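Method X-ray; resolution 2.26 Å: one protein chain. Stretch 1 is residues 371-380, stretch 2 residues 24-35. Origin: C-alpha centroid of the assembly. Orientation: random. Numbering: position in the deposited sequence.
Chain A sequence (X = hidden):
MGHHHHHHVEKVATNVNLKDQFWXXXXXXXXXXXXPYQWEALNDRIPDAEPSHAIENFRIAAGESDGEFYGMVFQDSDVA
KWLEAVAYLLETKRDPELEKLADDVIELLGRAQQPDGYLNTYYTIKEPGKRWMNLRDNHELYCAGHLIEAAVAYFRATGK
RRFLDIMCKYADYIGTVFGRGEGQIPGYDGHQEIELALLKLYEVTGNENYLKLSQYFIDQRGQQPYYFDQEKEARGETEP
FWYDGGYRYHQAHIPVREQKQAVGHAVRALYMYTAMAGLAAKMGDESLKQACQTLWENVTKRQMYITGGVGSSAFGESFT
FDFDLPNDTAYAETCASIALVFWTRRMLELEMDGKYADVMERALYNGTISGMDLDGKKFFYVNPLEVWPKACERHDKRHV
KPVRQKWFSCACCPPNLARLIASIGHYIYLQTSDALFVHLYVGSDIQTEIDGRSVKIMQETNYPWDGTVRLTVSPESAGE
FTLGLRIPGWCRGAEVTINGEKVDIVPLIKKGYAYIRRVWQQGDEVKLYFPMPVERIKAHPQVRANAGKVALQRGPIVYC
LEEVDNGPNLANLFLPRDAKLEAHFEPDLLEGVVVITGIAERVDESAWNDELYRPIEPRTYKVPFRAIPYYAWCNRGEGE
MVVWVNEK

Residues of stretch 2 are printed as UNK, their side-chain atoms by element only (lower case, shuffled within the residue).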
# COMPACT_ATOMS: atom_id res chain seq x y z
N GLY A 371 -14.91 16.06 1.54
CA GLY A 371 -15.68 15.09 0.82
C GLY A 371 -16.61 15.58 -0.30
O GLY A 371 -17.27 14.77 -0.95
N MSE A 372 -16.68 16.89 -0.50
CA MSE A 372 -17.50 17.43 -1.56
C MSE A 372 -16.77 18.53 -2.27
O MSE A 372 -15.93 19.22 -1.70
CB MSE A 372 -18.91 17.91 -1.12
CG MSE A 372 -18.87 19.03 -0.07
SE MSE A 372 -20.67 19.85 0.22
CE MSE A 372 -21.77 18.49 -0.65
N ASP A 373 -17.12 18.68 -3.55
CA ASP A 373 -16.73 19.86 -4.34
C ASP A 373 -17.46 21.05 -3.73
O ASP A 373 -18.57 20.89 -3.17
CB ASP A 373 -17.19 19.75 -5.84
CG ASP A 373 -16.20 18.94 -6.75
OD1 ASP A 373 -15.04 18.61 -6.37
OD2 ASP A 373 -16.60 18.67 -7.92
N LEU A 374 -16.88 22.22 -3.93
CA LEU A 374 -17.41 23.41 -3.33
C LEU A 374 -18.87 23.65 -3.74
O LEU A 374 -19.61 24.20 -2.95
CB LEU A 374 -16.57 24.59 -3.68
CG LEU A 374 -15.18 24.57 -3.06
CD1 LEU A 374 -14.31 25.58 -3.79
CD2 LEU A 374 -15.20 24.89 -1.55
N ASP A 375 -19.26 23.23 -4.95
CA ASP A 375 -20.64 23.42 -5.48
C ASP A 375 -21.56 22.25 -5.21
O ASP A 375 -22.68 22.20 -5.73
CB ASP A 375 -20.64 23.76 -7.01
CG ASP A 375 -20.11 22.61 -7.89
OD1 ASP A 375 -19.91 21.47 -7.41
OD2 ASP A 375 -19.89 22.84 -9.11
N GLY A 376 -21.06 21.27 -4.47
CA GLY A 376 -21.87 20.14 -4.09
C GLY A 376 -22.26 19.13 -5.14
O GLY A 376 -23.10 18.24 -4.88
N LYS A 377 -21.65 19.18 -6.32
CA LYS A 377 -22.07 18.26 -7.38
C LYS A 377 -21.37 16.92 -7.41
O LYS A 377 -21.92 15.97 -7.95
CB LYS A 377 -21.90 18.91 -8.76
CG LYS A 377 -22.96 19.94 -9.03
CD LYS A 377 -22.66 20.70 -10.30
CE LYS A 377 -23.76 21.73 -10.48
NZ LYS A 377 -23.36 22.76 -11.47
N LYS A 378 -20.15 16.88 -6.85
CA LYS A 378 -19.38 15.67 -6.79
C LYS A 378 -18.76 15.44 -5.40
O LYS A 378 -18.56 16.39 -4.63
CB LYS A 378 -18.29 15.70 -7.87
CG LYS A 378 -18.93 15.83 -9.25
CD LYS A 378 -18.04 15.47 -10.42
CE LYS A 378 -17.18 16.66 -10.83
NZ LYS A 378 -16.87 16.57 -12.28
N PHE A 379 -18.43 14.18 -5.13
CA PHE A 379 -18.00 13.72 -3.82
C PHE A 379 -16.80 12.78 -3.85
O PHE A 379 -16.54 12.09 -4.86
CB PHE A 379 -19.15 13.03 -3.13
CG PHE A 379 -20.39 13.86 -3.05
CD1 PHE A 379 -21.33 13.86 -4.12
CD2 PHE A 379 -20.63 14.69 -1.98
CE1 PHE A 379 -22.49 14.64 -4.08
CE2 PHE A 379 -21.80 15.45 -1.93
CZ PHE A 379 -22.72 15.42 -2.97
N PHE A 380 -16.07 12.77 -2.73
CA PHE A 380 -15.13 11.72 -2.40
C PHE A 380 -15.74 10.77 -1.37
O PHE A 380 -16.43 11.18 -0.42
CB PHE A 380 -13.88 12.29 -1.74
CG PHE A 380 -12.87 12.83 -2.66
CD1 PHE A 380 -12.56 12.21 -3.83
CD2 PHE A 380 -12.24 13.99 -2.36
CE1 PHE A 380 -11.62 12.76 -4.68
CE2 PHE A 380 -11.28 14.55 -3.19
CZ PHE A 380 -10.97 13.93 -4.36
N UNK A 24 -23.37 29.02 5.83
CA UNK A 24 -24.59 29.36 5.12
C UNK A 24 -24.47 28.98 3.66
O UNK A 24 -25.40 28.39 3.08
c UNK A 24 -26.68 32.67 5.06
c UNK A 24 -24.90 30.85 5.22
n UNK A 24 -26.85 33.35 2.63
c UNK A 24 -26.35 31.19 4.86
c UNK A 24 -26.11 33.53 3.92
N UNK A 25 -23.32 29.28 3.06
CA UNK A 25 -23.07 28.84 1.68
C UNK A 25 -23.22 27.32 1.52
O UNK A 25 -23.85 26.84 0.57
c UNK A 25 -20.05 29.38 -0.71
c UNK A 25 -21.52 29.33 -0.32
n UNK A 25 -18.72 25.98 -0.64
n UNK A 25 -19.39 28.15 -0.35
c UNK A 25 -19.42 27.03 -1.06
n UNK A 25 -20.12 26.94 -2.20
c UNK A 25 -21.69 29.33 1.21
N UNK A 26 -22.72 26.53 2.47
CA UNK A 26 -22.81 25.06 2.37
C UNK A 26 -24.24 24.57 2.50
O UNK A 26 -24.69 23.64 1.80
c UNK A 26 -18.73 23.20 1.71
o UNK A 26 -16.49 23.74 1.97
c UNK A 26 -17.79 23.89 2.34
c UNK A 26 -21.93 24.37 3.43
c UNK A 26 -20.06 23.35 2.07
c UNK A 26 -19.48 24.96 3.69
c UNK A 26 -18.14 24.80 3.36
c UNK A 26 -20.45 24.24 3.05
N UNK A 27 -24.97 25.19 3.41
CA UNK A 27 -26.40 24.83 3.57
C UNK A 27 -27.18 25.13 2.31
O UNK A 27 -27.99 24.33 1.89
c UNK A 27 -28.51 25.30 4.87
c UNK A 27 -26.33 24.99 6.03
c UNK A 27 -27.02 25.54 4.79
c UNK A 27 -27.03 25.30 7.32
N UNK A 28 -26.92 26.27 1.71
CA UNK A 28 -27.56 26.61 0.45
C UNK A 28 -27.26 25.61 -0.63
O UNK A 28 -28.15 25.25 -1.41
o UNK A 28 -28.72 28.84 1.66
o UNK A 28 -27.22 30.29 0.92
c UNK A 28 -27.17 28.02 -0.01
c UNK A 28 -27.74 29.13 0.92
N UNK A 29 -26.00 25.17 -0.69
CA UNK A 29 -25.62 24.12 -1.64
C UNK A 29 -26.36 22.84 -1.35
O UNK A 29 -26.86 22.16 -2.28
c UNK A 29 -24.10 23.89 -1.64
c UNK A 29 -23.41 25.05 -2.34
c UNK A 29 -23.75 22.59 -2.31
N UNK A 30 -26.43 22.44 -0.09
CA UNK A 30 -27.18 21.21 0.22
C UNK A 30 -28.65 21.33 -0.16
O UNK A 30 -29.26 20.38 -0.68
c UNK A 30 -25.68 20.39 2.08
c UNK A 30 -27.06 20.88 1.74
c UNK A 30 -28.05 19.80 2.15
N UNK A 31 -29.23 22.50 0.09
CA UNK A 31 -30.66 22.73 -0.15
C UNK A 31 -30.99 22.78 -1.62
O UNK A 31 -32.00 22.20 -2.04
n UNK A 31 -33.33 25.26 2.41
c UNK A 31 -33.07 25.61 1.02
n UNK A 31 -32.99 25.23 4.65
c UNK A 31 -31.13 24.03 0.53
c UNK A 31 -32.64 25.67 3.45
n UNK A 31 -31.65 26.53 3.32
c UNK A 31 -32.65 24.33 0.32
N UNK A 32 -30.17 23.47 -2.41
CA UNK A 32 -30.52 23.68 -3.82
C UNK A 32 -29.93 22.67 -4.77
O UNK A 32 -30.55 22.38 -5.77
c UNK A 32 -30.92 26.12 -3.47
c UNK A 32 -32.25 26.24 -3.22
c UNK A 32 -31.23 27.86 -2.14
n UNK A 32 -30.31 27.13 -2.76
n UNK A 32 -32.41 27.33 -2.40
c UNK A 32 -30.17 25.09 -4.24
N UNK A 33 -28.78 22.07 -4.45
CA UNK A 33 -28.15 21.09 -5.33
C UNK A 33 -28.21 19.67 -4.79
O UNK A 33 -28.70 18.76 -5.45
c UNK A 33 -25.85 20.44 -6.27
c UNK A 33 -26.36 20.10 -7.68
o UNK A 33 -26.39 18.90 -8.05
o UNK A 33 -26.73 21.07 -8.41
c UNK A 33 -26.69 21.50 -5.57
N UNK A 34 -27.68 19.46 -3.58
CA UNK A 34 -27.48 18.11 -3.13
C UNK A 34 -28.75 17.34 -2.87
O UNK A 34 -28.95 16.24 -3.40
c UNK A 34 -26.62 18.06 -1.86
c UNK A 34 -25.28 18.77 -2.05
c UNK A 34 -26.35 16.62 -1.46
N UNK A 35 -29.65 17.90 -2.07
CA UNK A 35 -30.89 17.19 -1.73
C UNK A 35 -31.85 16.98 -2.92
O UNK A 35 -32.39 15.88 -3.14
c UNK A 35 -31.57 17.89 -0.53
c UNK A 35 -30.79 16.05 1.09
c UNK A 35 -33.06 17.60 -0.47
c UNK A 35 -30.85 17.51 0.77
O HOH W 1 -16.06 21.66 0.41
O HOH W 2 -25.19 16.90 -6.20

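Position 24 carries four carbons in a row ending in a nitrogen, and it lies out of reach of stretch 1. This is Lys 24, whose exposed chain suits a helix surface.

Position 25 has three carbons, a nitrogen, then a carbon bearing two more nitrogens, which lie 2.9 and 3.0 Å from Leu 374 O. It is Arg 25. Its CA-to-CB bond points sideways, but the long chain brings the guanidinium to the turn, where NH1 and NH2 both donate to that oxygen. The oxygen lies near the guanidinium plane, where the N-H groups can converge on it.

Position 26 shows one carbon followed by a six-carbon ring bearing an oxygen. A ring carbon lies 4.0 Å from SE of selenomethionine Met 372, which sits at the ring edge; the residue is Tyr 26. Its OH lies 2.6 Å from the oxygen of water 1, which in turn donates to Met 372 O at 3.2 Å. The residue thus combines an apolar ring with a polar tip.

Position 27 has four carbons forked at the first, one arm two carbons long, and touches nothing on stretch 1: Ile 27, apolar as suits a buried place. Position 28 has two carbons, the second carrying two oxygens, out of reach: Asp 28. One turn after Lys 24, it forms a salt bridge, Lys 24 NZ to Asp 28 OD2 3.5 Å.

Position 29 is one carbon carrying two more, one of them 3.6 Å from Gly 376 CA: Val 29. It points toward the turn. A CB on Gly 376 would clash with its CG1, so the short branched side chain and the glycine fit together.

Position 30 repeats the three-carbon fork, largely beside the contact: Val 30, compact and apolar for a buried site. Position 31 has three carbons, a nitrogen, then a carbon carrying two more nitrogens, and does not reach stretch 1: Arg 31, its charged end suiting partial exposure. Position 32 has one carbon, then a ring of three carbons and two nitrogens, also out of reach: His 32, polar and exposed.

Position 33 has three carbons, the third carrying two oxygens; that third carbon packs 3.7 Å from Lys 377 CG. It is Glu 33. Its methylenes lie against the backbone, CG 3.7 Å from Asp 375 O, while its carboxylate takes a proton from water 2, which donates to both Glu 33 OE1 (3.0 Å) and Gly 376 O (2.8 Å).

Position 34 is another three-carbon fork, its outer carbons 3.8 Å from Met 372 CE and 4.1 Å from Phe 379 CZ: Val 34, a compact apolar group for a buried place.

Position 35, four carbons forked at the first with one longer arm, is out of reach: Ile 35, apolar and buried.

The contact works by docking the Asp 373 to Gly 376 beta turn on the helix: Arg 25 holds a turn carbonyl, Val 29 fits against glycine, and Tyr 26 and Val 34 pack apolar side chains. One water links Tyr 26 OH to Met 372 O, and another links Glu 33 OE1 to Gly 376 O.

Stretch 2 24-35: KRYIDVVRHEVI
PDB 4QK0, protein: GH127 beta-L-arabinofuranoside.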